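PDB 4ORL: uncharacterized protein from Bacteroides ovatus, which is of unknown function but belongs to the DUF4783 family, whose NTF2-like fold packs helices against a curved mixed beta-sheet. Local coordinates for residues R14-S17 with Q18-S21; V39-Q42 with K43-A47. One frame throughout, in Å; residues are numbered along the deposited sequence. Where two conformers were deposited one is given.

Interaction 1 (R14-S17 with Q18-S21)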
ATOM      1  N   ARG A  14       0.911  10.556   2.904  1.00 12.23           N
ATOM      2  CA  ARG A  14      -0.020  11.614   2.530  1.00 13.82           C
ATOM      3  C   ARG A  14      -1.464  11.157   2.465  1.00 13.90           C
ATOM      4  O   ARG A  14      -2.354  11.967   2.248  1.00 16.01           O
ATOM      5  CB  ARG A  14       0.381  12.184   1.172  1.00 15.33           C
ATOM      6  CG  ARG A  14       1.726  12.889   1.186  1.00 16.20           C
ATOM      7  CD  ARG A  14       2.104  13.432  -0.166  1.00 18.34           C
ATOM      8  NE  ARG A  14       3.361  14.180  -0.103  1.00 19.59           N
ATOM      9  CZ  ARG A  14       3.932  14.812  -1.130  1.00 21.83           C
ATOM     10  NH1 ARG A  14       3.370  14.825  -2.329  1.00 22.76           N
ATOM     11  NH2 ARG A  14       5.062  15.476  -0.933  1.00 24.01           N
ATOM     12  N   GLY A  15      -1.710   9.846   2.645  1.00 12.54           N
ATOM     13  CA  GLY A  15      -3.031   9.306   2.391  1.00 13.27           C
ATOM     14  C   GLY A  15      -3.525   9.632   0.980  1.00 14.83           C
ATOM     15  O   GLY A  15      -4.693   9.996   0.792  1.00 17.06           O
ATOM     16  N   SER A  16      -2.637   9.501  -0.012  1.00 14.85           N
ATOM     17  CA  SER A  16      -2.937   9.857  -1.403  1.00 16.91           C
ATOM     18  C   SER A  16      -3.129   8.632  -2.279  1.00 17.09           C
ATOM     19  O   SER A  16      -2.167   8.016  -2.712  1.00 16.35           O
ATOM     20  CB  SER A  16      -1.823  10.729  -1.990  1.00 17.58           C
ATOM     21  OG  SER A  16      -2.119  11.066  -3.336  1.00 19.53           O
ATOM     22  N   SER A  17      -4.382   8.300  -2.556  1.00 18.32           N
ATOM     23  CA  SER A  17      -4.697   7.225  -3.479  1.00 19.71           C
ATOM     24  C   SER A  17      -4.214   7.539  -4.894  1.00 20.78           C
ATOM     25  O   SER A  17      -3.785   6.643  -5.611  1.00 21.08           O
ATOM     26  CB  SER A  17      -6.202   6.962  -3.501  1.00 22.59           C
ATOM     27  OG  SER A  17      -6.902   8.072  -4.031  1.00 26.34           O
ATOM     28  N   GLN A  18      -4.278   8.802  -5.291  1.00 22.45           N
ATOM     29  CA  GLN A  18      -3.818   9.166  -6.620  1.00 24.74           C
ATOM     30  C   GLN A  18      -2.305   8.979  -6.787  1.00 23.29           C
ATOM     31  O   GLN A  18      -1.861   8.467  -7.801  1.00 23.36           O
ATOM     32  CB  GLN A  18      -4.282  10.569  -7.004  1.00 29.18           C
ATOM     33  CG  GLN A  18      -5.709  10.562  -7.550  1.00 33.92           C
ATOM     34  CD  GLN A  18      -5.867   9.662  -8.782  1.00 38.57           C
ATOM     35  OE1 GLN A  18      -6.607   8.676  -8.758  1.00 38.58           O
ATOM     36  NE2 GLN A  18      -5.122   9.968  -9.836  1.00 42.57           N
ATOM     37  N   GLU A  19      -1.531   9.293  -5.749  1.00 21.95           N
ATOM     38  CA  GLU A  19      -0.083   9.067  -5.815  1.00 21.64           C
ATOM     39  C   GLU A  19       0.197   7.586  -5.827  1.00 20.08           C
ATOM     40  O   GLU A  19       1.055   7.124  -6.559  1.00 21.70           O
ATOM     41  CB  GLU A  19       0.649   9.737  -4.653  1.00 21.55           C
ATOM     42  CG  GLU A  19       0.769  11.248  -4.805  1.00 24.96           C
ATOM     43  CD  GLU A  19       1.547  11.936  -3.698  1.00 25.53           C
ATOM     44  OE1 GLU A  19       2.230  11.254  -2.916  1.00 25.55           O
ATOM     45  OE2 GLU A  19       1.466  13.181  -3.602  1.00 31.22           O
ATOM     46  N   LEU A  20      -0.549   6.843  -5.015  1.00 18.40           N
ATOM     47  CA  LEU A  20      -0.346   5.395  -4.878  1.00 17.53           C
ATOM     48  C   LEU A  20      -0.651   4.673  -6.186  1.00 18.70           C
ATOM     49  O   LEU A  20       0.027   3.717  -6.548  1.00 18.65           O
ATOM     50  CB  LEU A  20      -1.207   4.837  -3.751  1.00 17.08           C
ATOM     51  CG  LEU A  20      -0.983   3.375  -3.303  1.00 16.01           C
ATOM     52  CD1 LEU A  20       0.458   3.138  -2.830  1.00 15.38           C
ATOM     53  CD2 LEU A  20      -1.998   2.994  -2.240  1.00 16.26           C
ATOM     54  N   SER A  21      -1.659   5.169  -6.910  1.00 20.74           N
ATOM     55  CA  SER A  21      -2.120   4.544  -8.150  1.00 22.82           C
ATOM     56  C   SER A  21      -1.006   4.436  -9.192  1.00 23.39           C
ATOM     57  O   SER A  21      -0.959   3.473  -9.959  1.00 23.89           O
ATOM     58  CB  SER A  21      -3.308   5.322  -8.716  1.00 25.38           C
ATOM     59  OG  SER A  21      -2.895   6.563  -9.258  1.00 28.66           O
TER
HETATM   60  O   HOH W   1      -5.478  11.063  -3.891  1.00 25.05           O
HETATM   61  O   HOH W   2      -8.167   8.355  -6.341  1.00 28.80           O
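Leu20 N donates to Ser16 O at 3.0 Å and Ser21 N to Ser17 O at 2.9 Å, the first i to i+4 bonds of helix 17-21. Gly15, with its positive phi (55°), ends helix 6-14 in a Schellman motif, and Ser16 leads into helix 17-21 as its N-cap. A chi1 of 180° sets Ser16 OG opposite the backbone N, where it accepts from Glu19 N at 3.1 Å, while Glu19 CG, beside its own backbone N, lies 3.2 Å from Ser16 OG. Beyond CG that chain runs extended toward Arg14. There the two side chains cross at about a right angle, and Arg14 NH1 meets Glu19 OE2 at 2.8 Å in a salt bridge. The carboxylate oxygen sits at the guanidinium edge and is used on its syn side. The two planes are 62° apart, and the contact is a single N-H to oxygen bond, not a coplanar two-bond pair. Water 2 joins Ser17 OG to Gln18 OE1, and Ser17 OG also bonds Gln49 of helix 41-54. Leu20 turns instead to Ile100 and Ile103 of the sheet. The chemistry implies a polar turn in which a hydroxyl satisfies a first-turn N-H and an ion pair ties the end of one helix to the start of the next.

Interaction 2 (V39-Q42 with K43-A47)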
ATOM      1  N   VAL A  39      -8.857  -6.983  -7.456  1.00 29.98           N
ATOM      2  CA  VAL A  39      -9.555  -6.044  -8.334  1.00 30.82           C
ATOM      3  C   VAL A  39      -8.590  -5.307  -9.241  1.00 29.67           C
ATOM      4  O   VAL A  39      -7.388  -5.287  -8.984  1.00 27.51           O
ATOM      5  CB  VAL A  39     -10.354  -5.010  -7.505  1.00 31.93           C
ATOM      6  CG1 VAL A  39     -11.335  -5.721  -6.595  1.00 34.40           C
ATOM      7  CG2 VAL A  39      -9.432  -4.107  -6.690  1.00 29.87           C
ATOM      8  N   ASP A  40      -9.121  -4.669 -10.284  1.00 30.56           N
ATOM      9  CA  ASP A  40      -8.290  -3.921 -11.211  1.00 30.70           C
ATOM     10  C   ASP A  40      -7.801  -2.624 -10.578  1.00 29.40           C
ATOM     11  O   ASP A  40      -8.272  -2.227  -9.503  1.00 28.29           O
ATOM     12  CB  ASP A  40      -8.997  -3.681 -12.581  1.00 34.27           C
ATOM     13  CG  ASP A  40     -10.231  -2.774 -12.490  1.00 37.50           C
ATOM     14  OD1 ASP A  40     -10.306  -1.908 -11.611  1.00 36.05           O
ATOM     15  OD2 ASP A  40     -11.114  -2.908 -13.367  1.00 41.92           O
ATOM     16  N   LYS A  41      -6.841  -1.985 -11.235  1.00 29.39           N
ATOM     17  CA  LYS A  41      -6.173  -0.796 -10.695  1.00 28.09           C
ATOM     18  C   LYS A  41      -7.160   0.318 -10.321  1.00 28.35           C
ATOM     19  O   LYS A  41      -7.055   0.908  -9.249  1.00 26.73           O
ATOM     20  CB  LYS A  41      -5.119  -0.276 -11.687  1.00 29.15           C
ATOM     21  CG  LYS A  41      -4.468   1.049 -11.289  1.00 30.10           C
ATOM     22  CD  LYS A  41      -3.353   1.443 -12.252  1.00 33.93           C
ATOM     23  CE  LYS A  41      -3.138   2.954 -12.249  1.00 38.81           C
ATOM     24  NZ  LYS A  41      -1.869   3.355 -12.927  1.00 42.31           N
ATOM     25  N   GLN A  42      -8.137   0.581 -11.191  1.00 30.49           N
ATOM     26  CA  GLN A  42      -9.080   1.646 -10.938  0.50 32.07           C
ATOM     27  C   GLN A  42      -9.896   1.385  -9.664  1.00 31.40           C
ATOM     28  O   GLN A  42     -10.096   2.294  -8.867  1.00 30.57           O
ATOM     29  CB  GLN A  42     -10.012   1.852 -12.129  0.50 35.70           C
ATOM     30  CG  GLN A  42     -10.739   3.181 -12.093  0.50 38.57           C
ATOM     31  CD  GLN A  42     -11.644   3.391 -13.283  0.50 42.73           C
ATOM     32  OE1 GLN A  42     -11.452   2.792 -14.347  0.50 44.08           O
ATOM     33  NE2 GLN A  42     -12.644   4.244 -13.114  0.50 45.54           N
ATOM     34  N   LYS A  43     -10.367   0.151  -9.488  1.00 30.61           N
ATOM     35  CA  LYS A  43     -11.168  -0.202  -8.320  1.00 30.39           C
ATOM     36  C   LYS A  43     -10.316  -0.230  -7.060  1.00 27.68           C
ATOM     37  O   LYS A  43     -10.776   0.170  -5.990  1.00 27.34           O
ATOM     38  CB  LYS A  43     -11.864  -1.546  -8.518  1.00 31.93           C
ATOM     39  CG  LYS A  43     -12.957  -1.503  -9.571  1.00 35.90           C
ATOM     40  CD  LYS A  43     -13.586  -2.859  -9.762  1.00 38.50           C
ATOM     41  CE  LYS A  43     -14.602  -2.817 -10.886  1.00 43.62           C
ATOM     42  NZ  LYS A  43     -13.948  -2.664 -12.225  1.00 45.77           N
ATOM     43  N   ALA A  44      -9.083  -0.708  -7.188  1.00 25.80           N
ATOM     44  CA  ALA A  44      -8.160  -0.712  -6.049  1.00 23.83           C
ATOM     45  C   ALA A  44      -7.905   0.713  -5.592  1.00 24.05           C
ATOM     46  O   ALA A  44      -7.835   0.983  -4.371  1.00 22.85           O
ATOM     47  CB  ALA A  44      -6.854  -1.387  -6.419  1.00 22.44           C
ATOM     48  N   THR A  45      -7.694   1.612  -6.558  1.00 24.98           N
ATOM     49  CA  THR A  45      -7.431   3.028  -6.261  1.00 26.02           C
ATOM     50  C   THR A  45      -8.625   3.651  -5.536  1.00 26.47           C
ATOM     51  O   THR A  45      -8.457   4.369  -4.532  1.00 25.09           O
ATOM     52  CB  THR A  45      -7.083   3.824  -7.557  1.00 28.42           C
ATOM     53  OG1 THR A  45      -5.903   3.279  -8.148  1.00 28.17           O
ATOM     54  CG2 THR A  45      -6.846   5.312  -7.254  1.00 29.92           C
ATOM     55  N   ALA A  46      -9.832   3.351  -6.014  1.00 27.27           N
ATOM     56  CA  ALA A  46     -11.065   3.834  -5.393  1.00 28.30           C
ATOM     57  C   ALA A  46     -11.243   3.286  -3.970  1.00 26.62           C
ATOM     58  O   ALA A  46     -11.642   4.013  -3.063  1.00 26.71           O
ATOM     59  CB  ALA A  46     -12.277   3.469  -6.262  1.00 31.20           C
ATOM     60  N   ALA A  47     -10.896   2.015  -3.778  1.00 25.45           N
ATOM     61  CA  ALA A  47     -10.963   1.387  -2.453  1.00 24.47           C
ATOM     62  C   ALA A  47      -9.982   2.057  -1.477  1.00 21.82           C
ATOM     63  O   ALA A  47     -10.328   2.305  -0.315  1.00 21.84           O
ATOM     64  CB  ALA A  47     -10.669  -0.100  -2.562  1.00 24.36           C
TER
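Asp40 and Lys43 meet through two torsions: Asp40 CG stands between its backbone N and carbonyl carbon (chi1 66°), which carries the carboxylate over the first helical turn, and the Lys43 chain bends only at its last torsion (chi4 70°), which turns the ammonium back. Asp40 OD1 accepts from Lys43 N at 3.0 Å, nearly along its C-O axis and almost straight at the hydrogen (164°). The other oxygen, OD2, takes Lys43 NZ at 3.1 Å from above the carboxylate plane, so one residue supplies both a backbone and a side-chain donor to the two oxygens. The two side chains cross at a slant, with Lys43 CG 3.4 Å from Asp40 OD1. This is an N-cap with an added salt bridge, placed where strand 35-40, at the edge of the sheet, turns directly into helix 41-54; Asp40 O meanwhile accepts from Ala44 N at 2.9 Å. With an alanine in place of Asp40, Lys43 N would probably lose its capping acceptor and the Lys43 ammonium would be left without this counter-charge. Val39 CG2 also packs 3.8 Å from Ala44 CB, and Ala44 itself leans on Val28 and Leu30 of the neighbouring strand. Further along, Lys41 O is gripped twice by Thr45: the backbone N and OG1, each 2.9 Å away, arrive from opposite faces of the carbonyl plane, the hydroxyl donating from above it.

Interactions 1 and 2 each start a helix with a side-chain N-cap, but the caps differ: a neutral serine hydroxyl between two helices in 14-21, a carboxylate after an edge strand in 39-47. Each also holds an ion pair, spanning five residues in interaction 1 and three in interaction 2. The first is partly buried, with Ser17 and Leu20 buried; the second lies at the surface, where Ala44 is its buried residue. Their centres are 12 Å apart, yet the elements touch: Ser21 CB lies 3.4 Å from Thr45 OG1, and Lys41 NZ makes a weak hydrogen bond to Ser21 O, so helix 17-21 packs directly on the start of helix 41-54.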